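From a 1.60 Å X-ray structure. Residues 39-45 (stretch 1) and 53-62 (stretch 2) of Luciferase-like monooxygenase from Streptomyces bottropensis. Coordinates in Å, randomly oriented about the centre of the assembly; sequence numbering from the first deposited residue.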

ATOM      1  N   HIS A  39      -3.835 -12.772  14.309  1.00 14.16           N
ATOM      2  CA  HIS A  39      -3.763 -11.667  13.356  1.00 12.49           C
ATOM      3  C   HIS A  39      -2.480 -10.870  13.566  1.00 12.51           C
ATOM      4  O   HIS A  39      -1.777 -11.032  14.565  1.00 14.03           O
ATOM      5  CB  HIS A  39      -4.981 -10.744  13.485  1.00 10.73           C
ATOM      6  CG  HIS A  39      -5.041 -10.012  14.789  1.00 10.57           C
ATOM      7  ND1 HIS A  39      -5.868 -10.401  15.818  1.00 15.18           N
ATOM      8  CD2 HIS A  39      -4.384  -8.909  15.228  1.00 13.95           C
ATOM      9  CE1 HIS A  39      -5.716  -9.575  16.839  1.00 16.59           C
ATOM     10  NE2 HIS A  39      -4.822  -8.661  16.507  1.00 15.17           N
ATOM     11  N   VAL A  40      -2.200 -10.002  12.591  1.00 12.22           N
ATOM     12  CA  VAL A  40      -1.186  -8.953  12.667  1.00  9.93           C
ATOM     13  C   VAL A  40      -1.893  -7.625  12.402  1.00 13.29           C
ATOM     14  O   VAL A  40      -2.590  -7.481  11.389  1.00 13.67           O
ATOM     15  CB  VAL A  40      -0.053  -9.170  11.640  1.00 11.94           C
ATOM     16  CG1 VAL A  40       0.915  -7.993  11.657  1.00 14.18           C
ATOM     17  CG2 VAL A  40       0.697 -10.483  11.929  1.00 13.15           C
ATOM     18  N   LYS A  41      -1.724  -6.667  13.307  1.00 13.06           N
ATOM     19  CA  LYS A  41      -2.383  -5.369  13.219  1.00 12.99           C
ATOM     20  C   LYS A  41      -1.321  -4.277  13.122  1.00 14.21           C
ATOM     21  O   LYS A  41      -0.219  -4.431  13.643  1.00 13.84           O
ATOM     22  CB  LYS A  41      -3.277  -5.145  14.463  1.00 10.19           C
ATOM     23  CG  LYS A  41      -3.949  -3.776  14.570  1.00 10.33           C
ATOM     24  CD  LYS A  41      -4.876  -3.739  15.791  1.00 12.14           C
ATOM     25  CE  LYS A  41      -6.137  -4.566  15.573  1.00 13.82           C
ATOM     26  NZ  LYS A  41      -6.859  -4.736  16.889  1.00 15.11           N
ATOM     27  N   THR A  42      -1.631  -3.182  12.430  1.00 11.74           N
ATOM     28  CA  THR A  42      -0.809  -1.987  12.558  1.00 14.55           C
ATOM     29  C   THR A  42      -1.694  -0.762  12.377  1.00 14.50           C
ATOM     30  O   THR A  42      -2.903  -0.872  12.157  1.00 13.93           O
ATOM     31  CB  THR A  42       0.381  -2.002  11.584  1.00 14.41           C
ATOM     32  OG1 THR A  42       1.329  -1.007  11.999  1.00 17.24           O
ATOM     33  CG2 THR A  42      -0.068  -1.701  10.157  1.00 15.54           C
ATOM     34  N   VAL A  43      -1.068   0.416  12.442  1.00 13.92           N
ATOM     35  CA  VAL A  43      -1.769   1.670  12.687  1.00 12.21           C
ATOM     36  C   VAL A  43      -1.517   2.654  11.542  1.00 15.17           C
ATOM     37  O   VAL A  43      -0.724   2.403  10.638  1.00 15.77           O
ATOM     38  CB  VAL A  43      -1.340   2.296  14.024  1.00 20.90           C
ATOM     39  CG1 VAL A  43      -1.372   1.240  15.111  1.00 34.62           C
ATOM     40  CG2 VAL A  43       0.060   2.883  13.886  1.00 31.65           C
ATOM     41  N   GLU A  44      -2.217   3.791  11.596  1.00 15.27           N
ATOM     42  CA  GLU A  44      -1.993   4.910  10.678  1.00 11.94           C
ATOM     43  C   GLU A  44      -1.726   6.167  11.497  1.00 14.36           C
ATOM     44  O   GLU A  44      -2.587   6.593  12.276  1.00 15.27           O
ATOM     45  CB  GLU A  44      -3.197   5.147   9.758  1.00 11.07           C
ATOM     46  CG  GLU A  44      -2.973   6.291   8.757  1.00 15.22           C
ATOM     47  CD  GLU A  44      -4.142   6.495   7.811  1.00 23.86           C
ATOM     48  OE1 GLU A  44      -5.048   5.635   7.788  1.00 20.29           O
ATOM     49  OE2 GLU A  44      -4.160   7.524   7.091  1.00 20.20           O
ATOM     50  N   HIS A  45      -0.547   6.766  11.308  1.00 10.91           N
ATOM     51  CA  HIS A  45      -0.203   8.030  11.960  1.00 14.35           C
ATOM     52  C   HIS A  45       0.831   8.768  11.120  1.00 14.93           C
ATOM     53  O   HIS A  45       1.566   8.160  10.339  1.00 14.35           O
ATOM     54  CB  HIS A  45       0.355   7.823  13.366  1.00 15.14           C
ATOM     55  CG  HIS A  45      -0.694   7.772  14.423  1.00 18.48           C
ATOM     56  ND1 HIS A  45      -1.595   8.795  14.625  1.00 22.57           N
ATOM     57  CD2 HIS A  45      -1.009   6.808  15.319  1.00 19.62           C
ATOM     58  CE1 HIS A  45      -2.408   8.472  15.613  1.00 23.14           C
ATOM     59  NE2 HIS A  45      -2.081   7.269  16.046  1.00 19.52           N
ATOM     60  N   TYR A  53       6.161   6.159  11.657  1.00 12.51           N
ATOM     61  CA  TYR A  53       6.702   5.208  10.686  1.00 10.07           C
ATOM     62  C   TYR A  53       5.611   4.492   9.914  1.00 13.43           C
ATOM     63  O   TYR A  53       5.922   3.789   8.947  1.00 15.38           O
ATOM     64  CB  TYR A  53       7.578   4.149  11.354  1.00 12.25           C
ATOM     65  CG  TYR A  53       8.998   4.574  11.641  1.00 10.70           C
ATOM     66  CD1 TYR A  53       9.353   5.925  11.691  1.00 13.87           C
ATOM     67  CD2 TYR A  53       9.990   3.636  11.880  1.00 11.23           C
ATOM     68  CE1 TYR A  53      10.655   6.314  11.966  1.00 17.43           C
ATOM     69  CE2 TYR A  53      11.302   4.023  12.154  1.00 13.48           C
ATOM     70  CZ  TYR A  53      11.625   5.361  12.205  1.00 16.27           C
ATOM     71  OH  TYR A  53      12.923   5.749  12.479  1.00 17.79           O
ATOM     72  N   SER A  54       4.342   4.639  10.297  1.00 12.39           N
ATOM     73  CA  SER A  54       3.260   3.963   9.587  1.00 13.30           C
ATOM     74  C   SER A  54       2.197   4.957   9.111  1.00 12.09           C
ATOM     75  O   SER A  54       1.062   4.958   9.605  1.00 13.83           O
ATOM     76  CB  SER A  54       2.648   2.877  10.468  1.00 11.99           C
ATOM     77  OG  SER A  54       1.722   2.128   9.689  1.00 15.29           O
ATOM     78  N   PRO A  55       2.518   5.784   8.108  1.00 11.62           N
ATOM     79  CA  PRO A  55       1.485   6.659   7.517  1.00 12.52           C
ATOM     80  C   PRO A  55       0.476   5.910   6.660  1.00 13.66           C
ATOM     81  O   PRO A  55      -0.580   6.479   6.354  1.00 14.97           O
ATOM     82  CB  PRO A  55       2.304   7.648   6.671  1.00 15.13           C
ATOM     83  CG  PRO A  55       3.566   6.894   6.323  1.00 12.91           C
ATOM     84  CD  PRO A  55       3.853   6.018   7.522  1.00 11.93           C
ATOM     85  N   ASP A  56       0.750   4.659   6.293  1.00 11.92           N
ATOM     86  CA  ASP A  56      -0.146   3.889   5.426  1.00 12.39           C
ATOM     87  C   ASP A  56      -0.101   2.424   5.852  1.00 12.90           C
ATOM     88  O   ASP A  56       0.746   1.653   5.387  1.00 14.20           O
ATOM     89  CB  ASP A  56       0.249   4.035   3.955  1.00 13.04           C
ATOM     90  CG  ASP A  56      -0.829   3.575   3.013  1.00 21.52           C
ATOM     91  OD1 ASP A  56      -1.803   4.324   2.803  1.00 22.16           O
ATOM     92  OD2 ASP A  56      -0.697   2.468   2.469  1.00 20.58           O
ATOM     93  N   PRO A  57      -1.005   2.013   6.747  1.00 11.49           N
ATOM     94  CA  PRO A  57      -0.978   0.621   7.228  1.00 12.02           C
ATOM     95  C   PRO A  57      -1.165  -0.397   6.123  1.00 12.91           C
ATOM     96  O   PRO A  57      -0.609  -1.498   6.214  1.00 14.21           O
ATOM     97  CB  PRO A  57      -2.141   0.576   8.234  1.00 14.38           C
ATOM     98  CG  PRO A  57      -3.024   1.730   7.836  1.00 13.33           C
ATOM     99  CD  PRO A  57      -2.067   2.792   7.400  1.00 14.83           C
ATOM    100  N   VAL A  58      -1.930  -0.062   5.081  1.00 11.43           N
ATOM    101  CA  VAL A  58      -2.153  -1.016   3.998  1.00 13.21           C
ATOM    102  C   VAL A  58      -0.832  -1.410   3.343  1.00  9.71           C
ATOM    103  O   VAL A  58      -0.660  -2.557   2.923  1.00 12.36           O
ATOM    104  CB  VAL A  58      -3.148  -0.429   2.978  1.00 15.35           C
ATOM    105  CG1 VAL A  58      -3.190  -1.262   1.687  1.00 13.01           C
ATOM    106  CG2 VAL A  58      -4.518  -0.331   3.606  1.00 17.29           C
ATOM    107  N   THR A  59       0.118  -0.462   3.227  1.00 11.26           N
ATOM    108  CA  THR A  59       1.395  -0.772   2.579  1.00 11.78           C
ATOM    109  C   THR A  59       2.174  -1.806   3.379  1.00 11.99           C
ATOM    110  O   THR A  59       2.698  -2.776   2.812  1.00 13.33           O
ATOM    111  CB  THR A  59       2.229   0.507   2.400  1.00 12.03           C
ATOM    112  OG1 THR A  59       1.534   1.408   1.528  1.00 13.35           O
ATOM    113  CG2 THR A  59       3.600   0.196   1.783  1.00 14.21           C
ATOM    114  N   PHE A  60       2.220  -1.646   4.707  1.00 11.34           N
ATOM    115  CA  PHE A  60       2.855  -2.674   5.525  1.00 11.80           C
ATOM    116  C   PHE A  60       2.077  -3.985   5.474  1.00  9.53           C
ATOM    117  O   PHE A  60       2.667  -5.069   5.360  1.00 10.39           O
ATOM    118  CB  PHE A  60       2.991  -2.219   6.979  1.00 11.95           C
ATOM    119  CG  PHE A  60       3.485  -3.315   7.873  1.00 12.57           C
ATOM    120  CD1 PHE A  60       4.835  -3.628   7.895  1.00 13.99           C
ATOM    121  CD2 PHE A  60       2.604  -4.075   8.632  1.00 11.27           C
ATOM    122  CE1 PHE A  60       5.323  -4.667   8.681  1.00 14.49           C
ATOM    123  CE2 PHE A  60       3.078  -5.120   9.432  1.00 11.20           C
ATOM    124  CZ  PHE A  60       4.445  -5.412   9.454  1.00 15.77           C
ATOM    125  N   LEU A  61       0.752  -3.917   5.619  1.00 10.67           N
ATOM    126  CA  LEU A  61      -0.015  -5.159   5.708  1.00  9.79           C
ATOM    127  C   LEU A  61       0.006  -5.952   4.396  1.00 11.69           C
ATOM    128  O   LEU A  61      -0.131  -7.175   4.424  1.00 12.87           O
ATOM    129  CB  LEU A  61      -1.450  -4.863   6.142  1.00 10.50           C
ATOM    130  CG  LEU A  61      -1.586  -4.331   7.572  1.00 11.40           C
ATOM    131  CD1 LEU A  61      -3.003  -3.824   7.794  1.00 15.31           C
ATOM    132  CD2 LEU A  61      -1.184  -5.388   8.618  1.00 12.26           C
ATOM    133  N   ALA A  62       0.178  -5.295   3.240  1.00 10.57           N
ATOM    134  CA  ALA A  62       0.322  -6.062   2.002  1.00 10.59           C
ATOM    135  C   ALA A  62       1.629  -6.852   1.992  1.00 12.76           C
ATOM    136  O   ALA A  62       1.657  -8.021   1.577  1.00 11.99           O
ATOM    137  CB  ALA A  62       0.237  -5.129   0.794  1.00 13.37           C
TER
HETATM  138  O   HOH W   1       3.150  -0.294   9.747  1.00 18.96           O

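Strand 39-42 and helix 57-62 run nearly antiparallel, with 151° between their N-to-C directions and a closest axial approach of 8.9 Å. That spacing leaves room for side chains between the two elements but is too wide for backbone bonding, and both direct hydrogen bonds across the contact lie instead in the loop segments, where the chains come together; the CA atoms of His 45 and Pro 55 are 4.9 Å apart.

Ser 54 supplies one partner to each of these bonds. Its hydroxyl donates to the backbone carbonyl of Val 43, with OG to O at 2.6 Å, a short bond. Its own carbonyl accepts from the backbone of His 45: N to Ser 54 O is 3.0 Å and the N-H...O angle is 161°, close to linear. The same Ser 54 O also receives a CA-H...O contact from Glu 44 CA, at 3.2 Å and 149° at the hydrogen. A second such contact joins Pro 55 CA to His 45 O, again at 3.2 Å but more bent, at 134°. Proximity alone is not bonding here: His 45 O lies 3.4 Å from Pro 55 N, yet a proline nitrogen within the chain has no hydrogen to give.

Thr 42 OG1 and Ser 54 OG stand 3.9 Å apart, too far for a direct bond, and water 1 bridges them. It donates to both, at 3.0 Å from Thr 42 OG1 and 2.8 Å from Ser 54 OG. Ser 54 OG therefore accepts from the water while donating to Val 43 O. Thr 42 OG1 has a further hydrogen bond elsewhere in the structure, as does Glu 44 OE1.

Between strand and helix the packing is largely apolar. Thr 42 points toward the helix, and its methyl CG2 lies 3.6 Å from Pro 57 CB, 3.9 Å from Phe 60 CD2 and 4.0 Å from Leu 61 CG. Val 40, two residues earlier, also points toward the helix; its CG1 meets the edge of the Phe 60 ring, 4.2 Å from CE2. Lys 41, between them, points away. Nearer the loop, Glu 44 CB packs against Pro 57 CD at 3.5 Å, a contact made by the aliphatic part of the acid.

The helix start is secured within its own stretch. Asp 56, at the N-cap, accepts through OD2 from Thr 59 OG1 at 2.6 Å and, in a weak capping bond, from Thr 59 N at 3.1 Å and 130°.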